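PDB 4B4O: epimerase family protein SDR39U1 from Homo sapiens, which probably acts as an NADP-dependent oxidoreductase of the short-chain dehydrogenase/reductase family and binds NADPH. Local coordinates for residues Thr17-Ala22 with Asp197-Leu202; Arg270-Leu273 with Gln278-Phe281. The protein carries 3 engineered substitutions. All coordinates share one frame; numbering follows the deposited sequence.

Contact 1. Residues Thr17-Ala22 with Asp197-Leu202; sequences TQLLNA and DLAGIL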
loop_
_atom_site.group_PDB
_atom_site.type_symbol
_atom_site.label_atom_id
_atom_site.label_comp_id
_atom_site.label_asym_id
_atom_site.label_seq_id
_atom_site.Cartn_x
_atom_site.Cartn_y
_atom_site.Cartn_z
ATOM N N THR A 17 -4.483 -12.376 2.429
ATOM C CA THR A 17 -5.076 -13.684 2.266
ATOM C C THR A 17 -4.935 -14.516 3.558
ATOM O O THR A 17 -5.910 -15.107 4.020
ATOM C CB THR A 17 -4.491 -14.398 1.037
ATOM O OG1 THR A 17 -4.939 -13.731 -0.150
ATOM C CG2 THR A 17 -4.919 -15.854 1.002
ATOM N N GLN A 18 -3.748 -14.518 4.154
ATOM C CA GLN A 18 -3.524 -15.294 5.378
ATOM C C GLN A 18 -4.478 -14.807 6.455
ATOM O O GLN A 18 -5.049 -15.615 7.175
ATOM C CB GLN A 18 -2.064 -15.276 5.879
ATOM N N LEU A 19 -4.654 -13.492 6.591
ATOM C CA LEU A 19 -5.473 -12.952 7.696
ATOM C C LEU A 19 -6.963 -13.214 7.445
ATOM O O LEU A 19 -7.671 -13.645 8.351
ATOM C CB LEU A 19 -5.203 -11.438 7.927
ATOM C CG LEU A 19 -5.968 -10.741 9.085
ATOM C CD1 LEU A 19 -5.706 -11.428 10.424
ATOM C CD2 LEU A 19 -5.683 -9.253 9.148
ATOM N N LEU A 20 -7.402 -12.975 6.212
ATOM C CA LEU A 20 -8.760 -13.291 5.810
ATOM C C LEU A 20 -9.122 -14.757 6.071
ATOM O O LEU A 20 -10.162 -15.043 6.667
ATOM C CB LEU A 20 -8.997 -12.952 4.342
ATOM C CG LEU A 20 -9.145 -11.470 3.966
ATOM C CD1 LEU A 20 -9.163 -11.253 2.472
ATOM C CD2 LEU A 20 -10.396 -10.860 4.573
ATOM N N ASN A 21 -8.264 -15.681 5.643
ATOM C CA ASN A 21 -8.510 -17.117 5.875
ATOM C C ASN A 21 -8.634 -17.411 7.379
ATOM O O ASN A 21 -9.578 -18.046 7.821
ATOM C CB ASN A 21 -7.395 -18.005 5.260
ATOM C CG ASN A 21 -7.506 -18.168 3.744
ATOM O OD1 ASN A 21 -8.549 -17.932 3.149
ATOM N ND2 ASN A 21 -6.424 -18.599 3.121
ATOM N N ALA A 22 -7.682 -16.893 8.150
ATOM C CA ALA A 22 -7.636 -17.093 9.591
ATOM C C ALA A 22 -8.931 -16.618 10.271
ATOM O O ALA A 22 -9.379 -17.216 11.246
ATOM C CB ALA A 22 -6.423 -16.370 10.164
ATOM N N ASP A 197 -0.887 -4.669 10.090
ATOM C CA ASP A 197 -1.879 -3.624 10.334
ATOM C C ASP A 197 -2.536 -3.128 9.052
ATOM O O ASP A 197 -3.701 -2.738 9.075
ATOM C CB ASP A 197 -1.266 -2.465 11.121
ATOM C CG ASP A 197 -1.189 -2.749 12.607
ATOM O OD1 ASP A 197 -2.161 -3.311 13.157
ATOM O OD2 ASP A 197 -0.149 -2.400 13.225
ATOM N N LEU A 198 -1.828 -3.146 7.926
ATOM C CA LEU A 198 -2.500 -2.856 6.656
ATOM C C LEU A 198 -3.495 -3.965 6.350
ATOM O O LEU A 198 -4.622 -3.700 5.993
ATOM C CB LEU A 198 -1.514 -2.669 5.486
ATOM C CG LEU A 198 -2.209 -2.264 4.174
ATOM C CD1 LEU A 198 -3.011 -0.998 4.371
ATOM C CD2 LEU A 198 -1.186 -2.054 3.077
ATOM N N ALA A 199 -3.047 -5.200 6.516
ATOM C CA ALA A 199 -3.888 -6.364 6.358
ATOM C C ALA A 199 -5.126 -6.280 7.260
ATOM O O ALA A 199 -6.248 -6.608 6.849
ATOM C CB ALA A 199 -3.066 -7.612 6.669
ATOM N N GLY A 200 -4.903 -5.821 8.494
ATOM C CA GLY A 200 -5.973 -5.639 9.480
ATOM C C GLY A 200 -6.994 -4.552 9.130
ATOM O O GLY A 200 -8.201 -4.765 9.251
ATOM N N ILE A 201 -6.497 -3.402 8.675
ATOM C CA ILE A 201 -7.359 -2.314 8.247
ATOM C C ILE A 201 -8.219 -2.756 7.076
ATOM O O ILE A 201 -9.417 -2.555 7.071
ATOM C CB ILE A 201 -6.547 -1.077 7.842
ATOM C CG1 ILE A 201 -5.923 -0.422 9.083
ATOM C CG2 ILE A 201 -7.427 -0.090 7.102
ATOM C CD1 ILE A 201 -4.781 0.512 8.724
ATOM N N LEU A 202 -7.599 -3.371 6.090
ATOM C CA LEU A 202 -8.312 -3.854 4.924
ATOM C C LEU A 202 -9.402 -4.845 5.325
ATOM O O LEU A 202 -10.522 -4.779 4.842
ATOM C CB LEU A 202 -7.337 -4.511 3.943
ATOM C CG LEU A 202 -6.365 -3.588 3.223
ATOM C CD1 LEU A 202 -5.304 -4.427 2.529
ATOM C CD2 LEU A 202 -7.116 -2.669 2.289
#
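Leu19 and Ala199 mark the nearest backbone approach between the two helical segments, 6.9 Å from CA to CA. Both segments keep the i to i+4 bonding of an alpha-helix, for example Asn21 N to Thr17 O at 2.9 Å. The interface is small, 105 Å² summed over both sides, and one leucine branch makes it. Leu19 sends its CB toward the other helix, and with CG anti to the backbone N (chi1 -178°) the CD2 methyl reaches the backbone between Ala199 and Gly200. There Leu19 CD2 lies 3.5 Å from Ala199 O and 3.6 Å from Gly200 N, against the peptide that joins the two residues. The Ala199 methyl also points at the leucine, with CB 4.0 Å from Leu19 CD2. All these contacts are van der Waals; Ala199 O is also hydrogen-bonded to Thr203 OG1, one turn on in its own helix. Toward the sheet, Leu20 rests on Val27 of strand 26-31 and Leu198 on Val155 of strand 151-161. The arrangement is that of neighbouring helices on one face of a Rossmann fold, with the Ala199 side chain about 11 Å from the bound NADPH.

Contact 2. Residues Arg270-Leu273 with Gln278-Phe281; sequences RRTL and QYSF. Engineered in segment 270-273: Arg270 (natural residue Gln).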
loop_
_atom_site.group_PDB
_atom_site.type_symbol
_atom_site.label_atom_id
_atom_site.label_comp_id
_atom_site.label_asym_id
_atom_site.label_seq_id
_atom_site.Cartn_x
_atom_site.Cartn_y
_atom_site.Cartn_z
ATOM N N ARG A 270 -6.722 9.570 11.058
ATOM C CA ARG A 270 -7.844 10.015 11.892
ATOM C C ARG A 270 -9.069 9.145 11.652
ATOM O O ARG A 270 -9.620 8.556 12.577
ATOM C CB ARG A 270 -8.196 11.488 11.643
ATOM C CG ARG A 270 -9.150 12.011 12.688
ATOM C CD ARG A 270 -9.428 13.498 12.750
ATOM N NE ARG A 270 -8.474 14.289 12.016
ATOM C CZ ARG A 270 -7.291 14.714 12.501
ATOM N NH1 ARG A 270 -6.857 14.373 13.706
ATOM N NH2 ARG A 270 -6.514 15.471 11.740
ATOM N N ARG A 271 -9.454 9.047 10.388
ATOM C CA ARG A 271 -10.612 8.265 10.009
ATOM C C ARG A 271 -10.393 6.773 10.245
ATOM O O ARG A 271 -11.324 6.054 10.598
ATOM C CB ARG A 271 -11.040 8.596 8.570
ATOM C CG ARG A 271 -11.699 9.964 8.512
ATOM C CD ARG A 271 -12.398 10.319 7.221
ATOM N NE ARG A 271 -12.810 9.150 6.464
ATOM C CZ ARG A 271 -13.955 8.498 6.589
ATOM N NH1 ARG A 271 -14.867 8.866 7.463
ATOM N NH2 ARG A 271 -14.179 7.446 5.825
ATOM N N THR A 272 -9.160 6.315 10.068
ATOM C CA THR A 272 -8.841 4.919 10.293
ATOM C C THR A 272 -9.138 4.582 11.755
ATOM O O THR A 272 -9.776 3.577 12.045
ATOM C CB THR A 272 -7.369 4.594 9.976
ATOM O OG1 THR A 272 -7.035 5.053 8.667
ATOM C CG2 THR A 272 -7.111 3.105 10.047
ATOM N N LEU A 273 -8.651 5.407 12.671
ATOM C CA LEU A 273 -8.879 5.159 14.088
ATOM C C LEU A 273 -10.382 5.260 14.425
ATOM O O LEU A 273 -10.896 4.525 15.257
ATOM C CB LEU A 273 -8.040 6.109 14.952
ATOM C CG LEU A 273 -6.531 5.827 15.036
ATOM C CD1 LEU A 273 -5.722 6.974 15.634
ATOM C CD2 LEU A 273 -6.329 4.505 15.755
ATOM N N GLN A 278 -7.948 -1.213 15.695
ATOM C CA GLN A 278 -6.948 -1.131 16.748
ATOM C C GLN A 278 -5.649 -1.788 16.307
ATOM O O GLN A 278 -5.621 -2.950 15.952
ATOM C CB GLN A 278 -7.494 -1.763 18.011
ATOM C CG GLN A 278 -8.647 -0.944 18.576
ATOM C CD GLN A 278 -9.159 -1.411 19.925
ATOM O OE1 GLN A 278 -9.636 -2.531 20.050
ATOM N NE2 GLN A 278 -9.075 -0.548 20.942
ATOM N N TYR A 279 -4.578 -1.001 16.317
ATOM C CA TYR A 279 -3.296 -1.396 15.729
ATOM C C TYR A 279 -2.558 -2.410 16.587
ATOM O O TYR A 279 -2.530 -2.291 17.810
ATOM C CB TYR A 279 -2.397 -0.174 15.546
ATOM C CG TYR A 279 -2.787 0.733 14.410
ATOM C CD1 TYR A 279 -3.793 1.676 14.559
ATOM C CD2 TYR A 279 -2.163 0.642 13.187
ATOM C CE1 TYR A 279 -4.154 2.521 13.531
ATOM C CE2 TYR A 279 -2.525 1.472 12.144
ATOM C CZ TYR A 279 -3.527 2.413 12.330
ATOM O OH TYR A 279 -3.874 3.256 11.297
ATOM N N SER A 280 -1.990 -3.423 15.932
ATOM C CA SER A 280 -1.116 -4.398 16.600
ATOM C C SER A 280 0.283 -3.839 16.821
ATOM O O SER A 280 0.955 -4.182 17.792
ATOM C CB SER A 280 -1.020 -5.673 15.780
ATOM O OG SER A 280 -2.259 -6.332 15.774
ATOM N N PHE A 281 0.723 -2.980 15.907
ATOM C CA PHE A 281 2.083 -2.431 15.939
ATOM C C PHE A 281 2.059 -0.918 15.656
ATOM O O PHE A 281 2.581 -0.451 14.652
ATOM C CB PHE A 281 2.970 -3.169 14.913
ATOM C CG PHE A 281 3.042 -4.651 15.121
ATOM C CD1 PHE A 281 3.848 -5.187 16.114
ATOM C CD2 PHE A 281 2.309 -5.515 14.323
ATOM C CE1 PHE A 281 3.900 -6.565 16.321
ATOM C CE2 PHE A 281 2.359 -6.880 14.520
ATOM C CZ PHE A 281 3.150 -7.405 15.521
#
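Thr272 and Leu273, consecutive residues of the short helix 270-274, both meet the side chain of Tyr279 in the loop that follows. The backbones stay well apart, the nearest CA atoms being those of Leu273 and Gln278 at 7.1 Å; the 127 Å² buried comes with contacts made by side-chain atoms, those of Thr272, Leu273 and Tyr279. The apolar part is a methyl against a ring edge: Leu273 CD2 approaches in the plane of the Tyr279 ring, 3.7 Å from Tyr279 CE1 and 4.0 Å from Tyr279 CD1. The two side chains cross at about a right angle. The same ring makes a T-shaped (edge-to-face) contact with that of Tyr277. Thr272 meets the phenol end instead, with CG2 3.5 Å from Tyr279 OH. CG2 stands anti to the backbone N, and this rotation (chi1 -52°) turns OG1 away to bond Asn216 O, so the threonine divides its branches between a packing and a polar role. The polar part thus lies outside the two segments, where Tyr279 OH makes a weak hydrogen bond to Val218 O. With an alanine here in place of Tyr279, the CD2 methyl of Leu273 and the CG2 methyl of Thr272 would probably lose their shared partner, and Val218 O its weak bond to the phenol. Thr272 also packs on Leu215 of strand 213-217, and Tyr279 touches Asp197 and Ile201, which places this helix-loop pair against helix 195-207, ahead of helix 284-293.

Overall arrangement
Contacts 1 and 2 share helix 195-207 as common ground, although their centres are 14 Å apart. Contact 1 joins that helix to helix 11-22 within the cofactor-binding Rossmann part, whereas contact 2 belongs to the DUF1731 part and meets the helix from another direction. The joins are explicit: Asp197 OD1 and Asp197 OD2 probably accept hydrogen bonds from Ser280 N (2.8 Å) and Phe281 N (2.9 Å), and Ile201 CD1 packs on Thr272 CG2 at 3.7 Å. Neither contact is true core; contact 2 is the more superficial, because its Leu273 is exposed. Their chemistry differs: an aliphatic methyl on helix backbone in 17-22/197-202, one methyl at a ring edge and another beside the phenol oxygen in 270-273/278-281.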